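Local atomic coordinates of SusD superfamily protein (Bacteroides vulgatus ATCC 8482, PDB entry 3JQ0), a protein that probably binds nutrients, most likely glycans, at the outer membrane, as a member of the SusD family. Residues V125-D130 with T150-Q155; R111-F116 with Q186-E191; D10-F15 with N83-K88. One frame throughout, in Å; residues are numbered along the deposited sequence. Where two conformers were deposited one is given.

Interaction 1 of 3, residues V125-D130 with T150-Q155; sequences VVLYLD and TEVMEQ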
loop_
_atom_site.group_PDB
_atom_site.type_symbol
_atom_site.label_atom_id
_atom_site.label_comp_id
_atom_site.label_asym_id
_atom_site.label_seq_id
_atom_site.Cartn_x
_atom_site.Cartn_y
_atom_site.Cartn_z
ATOM N N VAL A 125 -2.302 21.808 -0.436
ATOM C CA VAL A 125 -3.723 21.490 -0.393
ATOM C C VAL A 125 -4.397 22.339 0.674
ATOM O O VAL A 125 -3.742 22.879 1.568
ATOM C CB VAL A 125 -3.969 19.958 -0.106
ATOM C CG1 VAL A 125 -3.394 19.097 -1.236
ATOM C CG2 VAL A 125 -3.435 19.513 1.278
ATOM N N VAL A 126 -5.725 22.447 0.607
ATOM C CA VAL A 126 -6.486 23.161 1.600
ATOM C C VAL A 126 -6.406 22.418 2.920
ATOM O O VAL A 126 -6.647 21.208 2.984
ATOM C CB VAL A 126 -7.949 23.356 1.161
ATOM C CG1 VAL A 126 -8.765 24.018 2.309
ATOM C CG2 VAL A 126 -8.008 24.211 -0.084
ATOM N N LEU A 127 -6.124 23.152 3.994
ATOM C CA LEU A 127 -6.186 22.602 5.343
ATOM C C LEU A 127 -7.572 22.894 5.915
ATOM O O LEU A 127 -7.861 23.963 6.474
ATOM C CB LEU A 127 -5.055 23.148 6.223
ATOM C CG LEU A 127 -3.655 22.647 5.899
ATOM C CD1 LEU A 127 -2.574 23.360 6.744
ATOM C CD2 LEU A 127 -3.594 21.094 6.056
ATOM N N TYR A 128 -8.451 21.914 5.781
ATOM C CA TYR A 128 -9.816 21.977 6.230
ATOM C C TYR A 128 -9.862 21.264 7.584
ATOM O O TYR A 128 -9.646 20.030 7.671
ATOM C CB TYR A 128 -10.709 21.299 5.207
ATOM C CG TYR A 128 -12.117 21.392 5.554
ATOM C CD1 TYR A 128 -12.748 22.632 5.626
ATOM C CD2 TYR A 128 -12.858 20.262 5.935
ATOM C CE1 TYR A 128 -14.087 22.757 6.003
ATOM C CE2 TYR A 128 -14.178 20.360 6.318
ATOM C CZ TYR A 128 -14.784 21.627 6.365
ATOM O OH TYR A 128 -16.099 21.742 6.745
ATOM N N LEU A 129 -10.116 22.041 8.629
ATOM C CA LEU A 129 -10.084 21.549 9.993
ATOM C C LEU A 129 -11.438 21.785 10.713
ATOM O O LEU A 129 -11.579 21.347 11.837
ATOM C CB LEU A 129 -8.917 22.201 10.754
ATOM C CG LEU A 129 -7.535 22.027 10.118
ATOM C CD1 LEU A 129 -6.423 22.786 10.843
ATOM C CD2 LEU A 129 -7.137 20.561 10.057
ATOM N N ASP A 130 -12.443 22.305 9.991
ATOM C CA ASP A 130 -13.855 22.531 10.454
ATOM C C ASP A 130 -14.777 21.405 10.053
ATOM O O ASP A 130 -14.388 20.472 9.316
ATOM C CB ASP A 130 -14.346 23.818 9.819
ATOM C CG ASP A 130 -13.473 24.988 10.213
ATOM O OD1 ASP A 130 -12.988 24.990 11.368
ATOM O OD2 ASP A 130 -13.227 25.862 9.354
ATOM N N THR A 150 4.765 22.712 3.199
ATOM C CA THR A 150 5.375 22.807 4.541
ATOM C C THR A 150 4.346 22.939 5.664
ATOM O O THR A 150 4.490 22.316 6.725
ATOM C CB THR A 150 6.383 23.963 4.606
ATOM O OG1 THR A 150 5.737 25.174 4.259
ATOM C CG2 THR A 150 7.574 23.669 3.750
ATOM N N GLU A 151 3.337 23.763 5.450
ATOM C CA GLU A 151 2.293 23.942 6.429
ATOM C C GLU A 151 1.393 22.731 6.502
ATOM O O GLU A 151 0.911 22.387 7.588
ATOM C CB GLU A 151 1.471 25.197 6.155
ATOM C CG GLU A 151 2.269 26.458 6.338
ATOM C CD GLU A 151 1.474 27.718 6.071
ATOM O OE1 GLU A 151 0.230 27.667 6.064
ATOM O OE2 GLU A 151 2.153 28.756 5.862
ATOM N N VAL A 152 1.158 22.046 5.369
ATOM C CA VAL A 152 0.449 20.773 5.407
ATOM C C VAL A 152 1.173 19.770 6.296
ATOM O O VAL A 152 0.582 19.119 7.159
ATOM C CB VAL A 152 0.200 20.223 3.972
ATOM C CG1 VAL A 152 -0.513 18.857 4.050
ATOM C CG2 VAL A 152 -0.588 21.243 3.098
HETATM N N MSE A 153 2.484 19.641 6.110
HETATM C CA MSE A 153 3.272 18.747 6.944
HETATM C C MSE A 153 3.275 19.147 8.396
HETATM O O MSE A 153 3.199 18.296 9.276
HETATM C CB MSE A 153 4.715 18.588 6.397
HETATM C CG MSE A 153 5.572 17.700 7.280
HETATM SE SE MSE A 153 4.862 15.895 7.485
HETATM C CE MSE A 153 5.723 15.067 5.949
ATOM N N GLU A 154 3.338 20.446 8.689
ATOM C CA GLU A 154 3.235 20.880 10.085
ATOM C C GLU A 154 1.908 20.438 10.723
ATOM O O GLU A 154 1.883 20.011 11.869
ATOM C CB GLU A 154 3.368 22.421 10.226
ATOM C CG GLU A 154 4.739 23.081 9.908
ATOM C CD GLU A 154 4.603 24.612 9.554
ATOM O OE1 GLU A 154 3.592 25.255 9.922
ATOM O OE2 GLU A 154 5.498 25.178 8.906
ATOM N N GLN A 155 0.804 20.513 9.965
ATOM C CA GLN A 155 -0.481 20.064 10.477
ATOM C C GLN A 155 -0.499 18.542 10.679
ATOM O O GLN A 155 -1.021 18.058 11.702
ATOM C CB GLN A 155 -1.607 20.505 9.540
ATOM C CG GLN A 155 -2.979 20.070 10.061
ATOM C CD GLN A 155 -3.364 20.721 11.368
ATOM O OE1 GLN A 155 -3.050 21.890 11.587
ATOM N NE2 GLN A 155 -4.026 19.963 12.257
#
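Val125, Leu127 and Leu129 pack as an apolar row on one side of Val152 and Gln155, a loop-on-helix contact. The loop follows helix 97-122 and runs past the start of helix 149-167, in the TPR-clan helical part of this SusD-family chain. The evidence for an apolar contact is direct: 279 Å² is buried over both sides, and every close approach between 125-130 and 150-155 is van der Waals in kind. Alternate residues of the extended loop serve the helix, with Val126 between them turned away.

At one end, Val125 CG2 meets Val152 CG2 at 3.8 Å, the two branched side chains crossing at about a right angle. The chi1 of Val125 (-63°) sets CG1 anti to the carbonyl carbon, which leaves CG2 in the remaining position between N and C, pointing at the helix. Leu127 sits in the middle: CD1 lies 3.7 Å from Glu151 O, an oxygen already engaged by Gln155 N within the helix, CD2 lies 4.1 Å from Val152 CA, and both methyls come near Gln155 CB. Leu127 and Gln155 slide past one another in opposite directions. At the far end Leu129 and Gln155 meet tip to tip. Both methyls of Leu129 lie against the amide, CD1 nearest Gln155 OE1 at 3.6 Å and CD2 nearest Gln155 NE2 at 3.9 Å. A bend at chi2 of Gln155 (65°) swings CD toward the loop, and its NE2 is held by Asp159 OD2.

Helix 97-122 adjoins both partners, with Arg111 touching Leu129 and Gln155 and Tyr115 touching Leu127. On helix 75-91, Tyr76 touches Val125 and hydrogen-bonds Val126 O through its OH.

Interaction 2 of 3, residues R111-F116 with Q186-E191; sequences RAYLYF and QMLKGE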
loop_
_atom_site.group_PDB
_atom_site.type_symbol
_atom_site.label_atom_id
_atom_site.label_comp_id
_atom_site.label_asym_id
_atom_site.label_seq_id
_atom_site.Cartn_x
_atom_site.Cartn_y
_atom_site.Cartn_z
ATOM N N ARG A 111 -6.974 11.635 10.489
ATOM C CA ARG A 111 -6.876 12.907 9.792
ATOM C C ARG A 111 -5.471 13.111 9.210
ATOM O O ARG A 111 -5.292 13.461 8.034
ATOM C CB ARG A 111 -7.277 14.089 10.698
ATOM C CG ARG A 111 -7.290 15.412 9.956
ATOM C CD ARG A 111 -8.034 16.497 10.662
ATOM N NE ARG A 111 -7.306 16.990 11.808
ATOM C CZ ARG A 111 -7.793 17.912 12.638
ATOM N NH1 ARG A 111 -9.027 18.307 12.516
ATOM N NH2 ARG A 111 -7.042 18.375 13.588
ATOM N N ALA A 112 -4.457 12.857 10.029
ATOM C CA ALA A 112 -3.060 12.963 9.589
ATOM C C ALA A 112 -2.796 12.001 8.425
ATOM O O ALA A 112 -2.092 12.347 7.481
ATOM C CB ALA A 112 -2.134 12.673 10.758
ATOM N N TYR A 113 -3.343 10.788 8.512
ATOM C CA TYR A 113 -3.137 9.774 7.485
ATOM C C TYR A 113 -3.634 10.242 6.119
ATOM O O TYR A 113 -2.962 10.131 5.092
ATOM C CB TYR A 113 -3.869 8.489 7.938
ATOM C CG TYR A 113 -3.745 7.369 6.950
ATOM C CD1 TYR A 113 -2.575 6.606 6.835
ATOM C CD2 TYR A 113 -4.788 7.076 6.080
ATOM C CE1 TYR A 113 -2.463 5.591 5.858
ATOM C CE2 TYR A 113 -4.686 6.059 5.157
ATOM C CZ TYR A 113 -3.541 5.362 5.015
ATOM O OH TYR A 113 -3.413 4.410 4.009
ATOM N N LEU A 114 -4.833 10.813 6.090
ATOM C CA LEU A 114 -5.391 11.312 4.852
ATOM C C LEU A 114 -4.593 12.508 4.331
ATOM O O LEU A 114 -4.281 12.566 3.141
ATOM C CB LEU A 114 -6.880 11.647 5.006
ATOM C CG LEU A 114 -7.791 10.473 5.294
ATOM C CD1 LEU A 114 -9.214 10.930 5.566
ATOM C CD2 LEU A 114 -7.789 9.450 4.132
ATOM N N TYR A 115 -4.268 13.448 5.204
ATOM C CA TYR A 115 -3.473 14.565 4.779
ATOM C C TYR A 115 -2.103 14.157 4.258
ATOM O O TYR A 115 -1.546 14.845 3.375
ATOM C CB TYR A 115 -3.347 15.659 5.845
ATOM C CG TYR A 115 -4.552 16.606 5.840
ATOM C CD1 TYR A 115 -4.735 17.504 4.823
ATOM C CD2 TYR A 115 -5.518 16.547 6.835
ATOM C CE1 TYR A 115 -5.845 18.340 4.783
ATOM C CE2 TYR A 115 -6.595 17.403 6.849
ATOM C CZ TYR A 115 -6.766 18.298 5.825
ATOM O OH TYR A 115 -7.867 19.151 5.737
ATOM N N PHE A 116 -1.534 13.048 4.757
ATOM C CA PHE A 116 -0.223 12.581 4.279
ATOM C C PHE A 116 -0.323 11.965 2.870
ATOM O O PHE A 116 0.583 12.152 2.057
ATOM C CB PHE A 116 0.394 11.650 5.308
ATOM C CG PHE A 116 1.805 11.214 4.995
ATOM C CD1 PHE A 116 2.806 12.131 4.709
ATOM C CD2 PHE A 116 2.136 9.868 5.011
ATOM C CE1 PHE A 116 4.086 11.735 4.444
ATOM C CE2 PHE A 116 3.434 9.469 4.736
ATOM C CZ PHE A 116 4.423 10.407 4.469
ATOM N N GLN A 186 2.113 5.421 15.234
ATOM C CA GLN A 186 3.575 5.367 15.196
ATOM C C GLN A 186 4.121 5.011 13.805
ATOM O O GLN A 186 5.109 5.577 13.389
ATOM C CB GLN A 186 4.140 4.449 16.267
ATOM C CG GLN A 186 3.837 4.933 17.678
ATOM C CD GLN A 186 4.407 6.303 17.946
ATOM O OE1 GLN A 186 5.627 6.525 17.819
ATOM N NE2 GLN A 186 3.534 7.233 18.316
HETATM N N MSE A 187 3.433 4.114 13.073
HETATM C CA MSE A 187 3.812 3.830 11.694
HETATM C C MSE A 187 3.727 5.097 10.858
HETATM O O MSE A 187 4.651 5.433 10.102
HETATM C CB MSE A 187 2.892 2.758 11.087
HETATM C CG MSE A 187 3.221 1.320 11.440
HETATM SE SE MSE A 187 4.975 0.734 10.879
HETATM C CE MSE A 187 4.809 0.931 9.009
ATOM N N LEU A 188 2.608 5.799 10.927
ATOM C CA LEU A 188 2.404 7.009 10.150
ATOM C C LEU A 188 3.439 8.062 10.553
ATOM O O LEU A 188 3.992 8.764 9.706
ATOM C CB LEU A 188 0.994 7.525 10.380
ATOM C CG LEU A 188 0.702 8.895 9.775
ATOM C CD1 LEU A 188 0.842 8.893 8.256
ATOM C CD2 LEU A 188 -0.699 9.356 10.202
ATOM N N LYS A 189 3.717 8.163 11.838
ATOM C CA LYS A 189 4.745 9.104 12.327
ATOM C C LYS A 189 6.102 8.792 11.688
ATOM O O LYS A 189 6.814 9.689 11.223
ATOM C CB LYS A 189 4.809 9.028 13.840
ATOM C CG LYS A 189 5.781 10.049 14.451
ATOM C CD LYS A 189 5.765 10.036 15.958
ATOM C CE LYS A 189 6.610 11.121 16.566
ATOM N NZ LYS A 189 6.630 11.018 18.068
ATOM N N GLY A 190 6.476 7.519 11.664
ATOM C CA GLY A 190 7.727 7.147 11.038
ATOM C C GLY A 190 7.739 7.539 9.561
ATOM O O GLY A 190 8.737 8.107 9.058
ATOM N N GLU A 191 6.630 7.285 8.852
ATOM C CA GLU A 191 6.590 7.646 7.457
ATOM C C GLU A 191 6.703 9.150 7.262
ATOM O O GLU A 191 7.400 9.635 6.356
ATOM C CB GLU A 191 5.294 7.167 6.779
ATOM C CG GLU A 191 5.121 5.665 6.789
ATOM C CD GLU A 191 4.031 5.235 5.830
ATOM O OE1 GLU A 191 2.883 5.718 5.905
ATOM O OE2 GLU A 191 4.376 4.463 4.913
#
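Leu188 fits against Ala112, Tyr113 and Phe116 in a helix-helix contact of the largely helical, TPR-clan part of the SusD-like fold. Segments 111-116 and 186-191 run roughly in the same direction, their axes 33° apart and 10.5 Å from each other at closest approach. The tight part gathers round the fork of Leu188. Its CD2 lies 3.4 Å from Tyr113 N and 3.7 Å from Ala112 CB, reaching the backbone of the partner helix. Its CD1 approaches Phe116 CD2 at 3.6 Å, obliquely to the ring. With chi1 at 172°, CG of Leu188 stands anti to its own backbone N.

The more open side is that of Glu191, the partly exposed residue of the five that touch. It meets the ring chiefly through CB, 3.6 Å from Phe116 CE2, with OE1 somewhat farther off, and its side chain crosses Phe116 at about a right angle. The carboxylate, its plane 62° from that of the ring, is spent on other partners: OE1 on Tyr362 OH and OE2 on Gln370 NE2. The ring of Phe116 also reaches the helix backbone here, its CZ lying 3.6 Å from Glu191 O.

Interaction 3 of 3, residues D10-F15 with N83-K88; sequences DQFTAF and NQMIAK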
loop_
_atom_site.group_PDB
_atom_site.type_symbol
_atom_site.label_atom_id
_atom_site.label_comp_id
_atom_site.label_asym_id
_atom_site.label_seq_id
_atom_site.Cartn_x
_atom_site.Cartn_y
_atom_site.Cartn_z
ATOM N N ASP A 10 -23.309 4.717 22.395
ATOM C CA ASP A 10 -23.455 3.957 21.152
ATOM C C ASP A 10 -23.399 4.832 19.893
ATOM O O ASP A 10 -23.013 4.359 18.830
ATOM C CB ASP A 10 -24.776 3.186 21.146
ATOM C CG ASP A 10 -24.812 2.058 22.154
ATOM O OD1 ASP A 10 -23.752 1.632 22.697
ATOM O OD2 ASP A 10 -25.949 1.576 22.405
ATOM N N GLN A 11 -23.773 6.108 19.997
ATOM C CA GLN A 11 -23.709 7.031 18.864
ATOM C C GLN A 11 -22.247 7.338 18.512
ATOM O O GLN A 11 -21.910 7.464 17.316
ATOM C CB GLN A 11 -24.420 8.339 19.160
ATOM C CG GLN A 11 -25.936 8.257 19.079
ATOM C CD GLN A 11 -26.586 9.399 19.818
ATOM O OE1 GLN A 11 -26.481 9.490 21.042
ATOM N NE2 GLN A 11 -27.211 10.312 19.074
ATOM N N PHE A 12 -21.384 7.473 19.533
ATOM C CA PHE A 12 -19.932 7.564 19.264
ATOM C C PHE A 12 -19.376 6.310 18.604
ATOM O O PHE A 12 -18.595 6.430 17.647
ATOM C CB PHE A 12 -19.163 7.925 20.542
ATOM C CG PHE A 12 -19.386 9.341 20.979
ATOM C CD1 PHE A 12 -20.429 9.693 21.838
ATOM C CD2 PHE A 12 -18.544 10.332 20.529
ATOM C CE1 PHE A 12 -20.610 10.998 22.206
ATOM C CE2 PHE A 12 -18.728 11.639 20.869
ATOM C CZ PHE A 12 -19.773 11.982 21.746
ATOM N N THR A 13 -19.769 5.135 19.087
ATOM C CA THR A 13 -19.323 3.879 18.502
ATOM C C THR A 13 -19.723 3.834 17.018
ATOM O O THR A 13 -18.909 3.494 16.150
ATOM C CB THR A 13 -19.903 2.695 19.251
ATOM O OG1 THR A 13 -19.427 2.725 20.601
ATOM C CG2 THR A 13 -19.526 1.387 18.571
ATOM N N ALA A 14 -20.983 4.172 16.734
ATOM C CA ALA A 14 -21.504 4.112 15.375
ATOM C C ALA A 14 -20.764 5.115 14.493
ATOM O O ALA A 14 -20.444 4.830 13.344
ATOM C CB ALA A 14 -23.011 4.403 15.373
ATOM N N PHE A 15 -20.541 6.321 14.979
ATOM C CA PHE A 15 -19.881 7.338 14.144
ATOM C C PHE A 15 -18.425 6.935 13.838
ATOM O O PHE A 15 -17.976 7.059 12.701
ATOM C CB PHE A 15 -19.946 8.724 14.806
ATOM C CG PHE A 15 -19.759 9.855 13.845
ATOM C CD1 PHE A 15 -18.510 10.346 13.520
ATOM C CD2 PHE A 15 -20.859 10.398 13.206
ATOM C CE1 PHE A 15 -18.358 11.351 12.653
ATOM C CE2 PHE A 15 -20.723 11.440 12.347
ATOM C CZ PHE A 15 -19.448 11.933 12.070
ATOM N N ASN A 83 -13.389 15.624 11.434
ATOM C CA ASN A 83 -13.386 16.884 12.181
ATOM C C ASN A 83 -14.571 17.009 13.136
ATOM O O ASN A 83 -14.444 17.453 14.285
ATOM C CB ASN A 83 -13.366 18.056 11.223
ATOM C CG ASN A 83 -12.062 18.148 10.409
ATOM O OD1 ASN A 83 -11.044 17.542 10.744
ATOM N ND2 ASN A 83 -12.099 18.909 9.333
ATOM N N GLN A 84 -15.730 16.564 12.685
ATOM C CA GLN A 84 -16.898 16.459 13.549
ATOM C C GLN A 84 -16.681 15.508 14.733
ATOM O O GLN A 84 -16.967 15.872 15.878
ATOM C CB GLN A 84 -18.092 16.022 12.713
ATOM C CG GLN A 84 -19.388 15.902 13.485
ATOM C CD GLN A 84 -20.579 15.548 12.632
ATOM O OE1 GLN A 84 -20.467 15.384 11.409
ATOM N NE2 GLN A 84 -21.726 15.397 13.278
HETATM N N MSE A 85 -16.151 14.307 14.467
HETATM C CA MSE A 85 -15.862 13.396 15.559
HETATM C C MSE A 85 -14.918 14.024 16.575
HETATM O O MSE A 85 -15.103 13.874 17.784
HETATM C CB MSE A 85 -15.255 12.086 15.023
HETATM C CG MSE A 85 -14.967 11.032 16.045
HETATM SE SE MSE A 85 -16.607 10.267 16.734
HETATM C CE MSE A 85 -15.797 8.966 17.962
ATOM N N ILE A 86 -13.867 14.705 16.112
ATOM C CA ILE A 86 -12.920 15.333 17.030
ATOM C C ILE A 86 -13.644 16.333 17.949
ATOM O O ILE A 86 -13.462 16.338 19.182
ATOM C CB ILE A 86 -11.734 16.012 16.300
ATOM C CG1 ILE A 86 -10.847 14.948 15.647
ATOM C CG2 ILE A 86 -10.910 16.910 17.265
ATOM C CD1 ILE A 86 -9.892 15.484 14.581
ATOM N N ALA A 87 -14.443 17.183 17.341
ATOM C CA ALA A 87 -15.151 18.194 18.147
ATOM C C ALA A 87 -16.115 17.566 19.155
ATOM O O ALA A 87 -16.091 17.900 20.357
ATOM C CB ALA A 87 -15.885 19.135 17.253
ATOM N N LYS A 88 -16.954 16.645 18.697
ATOM C CA LYS A 88 -17.937 16.017 19.580
ATOM C C LYS A 88 -17.325 15.189 20.700
ATOM O O LYS A 88 -17.806 15.200 21.829
ATOM C CB LYS A 88 -18.958 15.182 18.817
ATOM C CG LYS A 88 -19.708 15.930 17.762
ATOM C CD LYS A 88 -20.511 17.113 18.321
ATOM C CE LYS A 88 -21.348 17.806 17.236
ATOM N NZ LYS A 88 -22.211 18.903 17.840
#
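Phe15 has CG anti to its backbone N (chi1 -159°), which directs CG toward helix 75-91, and Met85, deposited as selenomethionine, bends at chi2 (71°) to bring SE up to the Phe15 ring. These side chains slide past each other in opposite directions. The selenium is 3.7 Å from Phe15 CD1 and 4.9 Å from the ring centroid, well off the ring normal, so this is an oblique Met-aromatic contact. It joins two helices, 9-25 and 75-91, whose short segments run nearly antiparallel, at 155°, with axes 11.4 Å apart.

The methyl end of Met85 continues past Phe15 to the previous turn of the partner helix, where CE lies 3.8 Å from Phe12 O and 4.0 Å from Phe12 CD2. The Phe12 ring offers its edge to this methyl and also to the backbone of Lys88: Phe12 CZ is 3.8 Å from Lys88 O, which lies near the ring plane. Lys88 contributes only the base of its side chain, as the amino end leads away. At the far rim of the Phe15 ring, Gln84 stretches out and crosses Phe15 at about a right angle, its OE1 lying 3.7 Å from Phe15 CZ.

Trp6, close to the N-terminal end of the modelled chain, meets both phenylalanines, edge-to-face with Phe12. Helix 97-122 adds Tyr103 beside Met85, and Asn16 and Leu19 of helix 9-25 also touch that side chain.

Across 304 Å² of buried surface the two helices exchange neither a hydrogen bond nor a salt bridge. Shape and dispersion, centred on a polarisable selenium (sulfur in ordinary methionine), probably account for most of the attraction. The carbonyl of Lys88 near the ring edge of Phe12 probably adds a weak electrostatic share, since aromatic C-H edges carry slight positive charge.

Overall arrangement
Interaction 2 lies deepest, its centre about 13 Å from the chain centre, and joins buried faces of two helices. Interaction 3 is also buried although about 27 Å out, whereas interaction 1, at about 23 Å, is partly exposed. No two contacts share a helix: 149-167 serves interaction 1, 97-122 and 182-199 interaction 2, 9-25 and 75-91 interaction 3. Interaction 1 sets branched aliphatics against a valine and a glutamine amide, interaction 2 uses a leucine fork and interaction 3 aromatic rings with selenium. Polar bonds tie them together: Tyr115 OH of interaction 2 pairs with Tyr128 O of interaction 1, and Asn83 of interaction 3 bonds Arg111 NH1 through OD1 and Asp130 O through ND2.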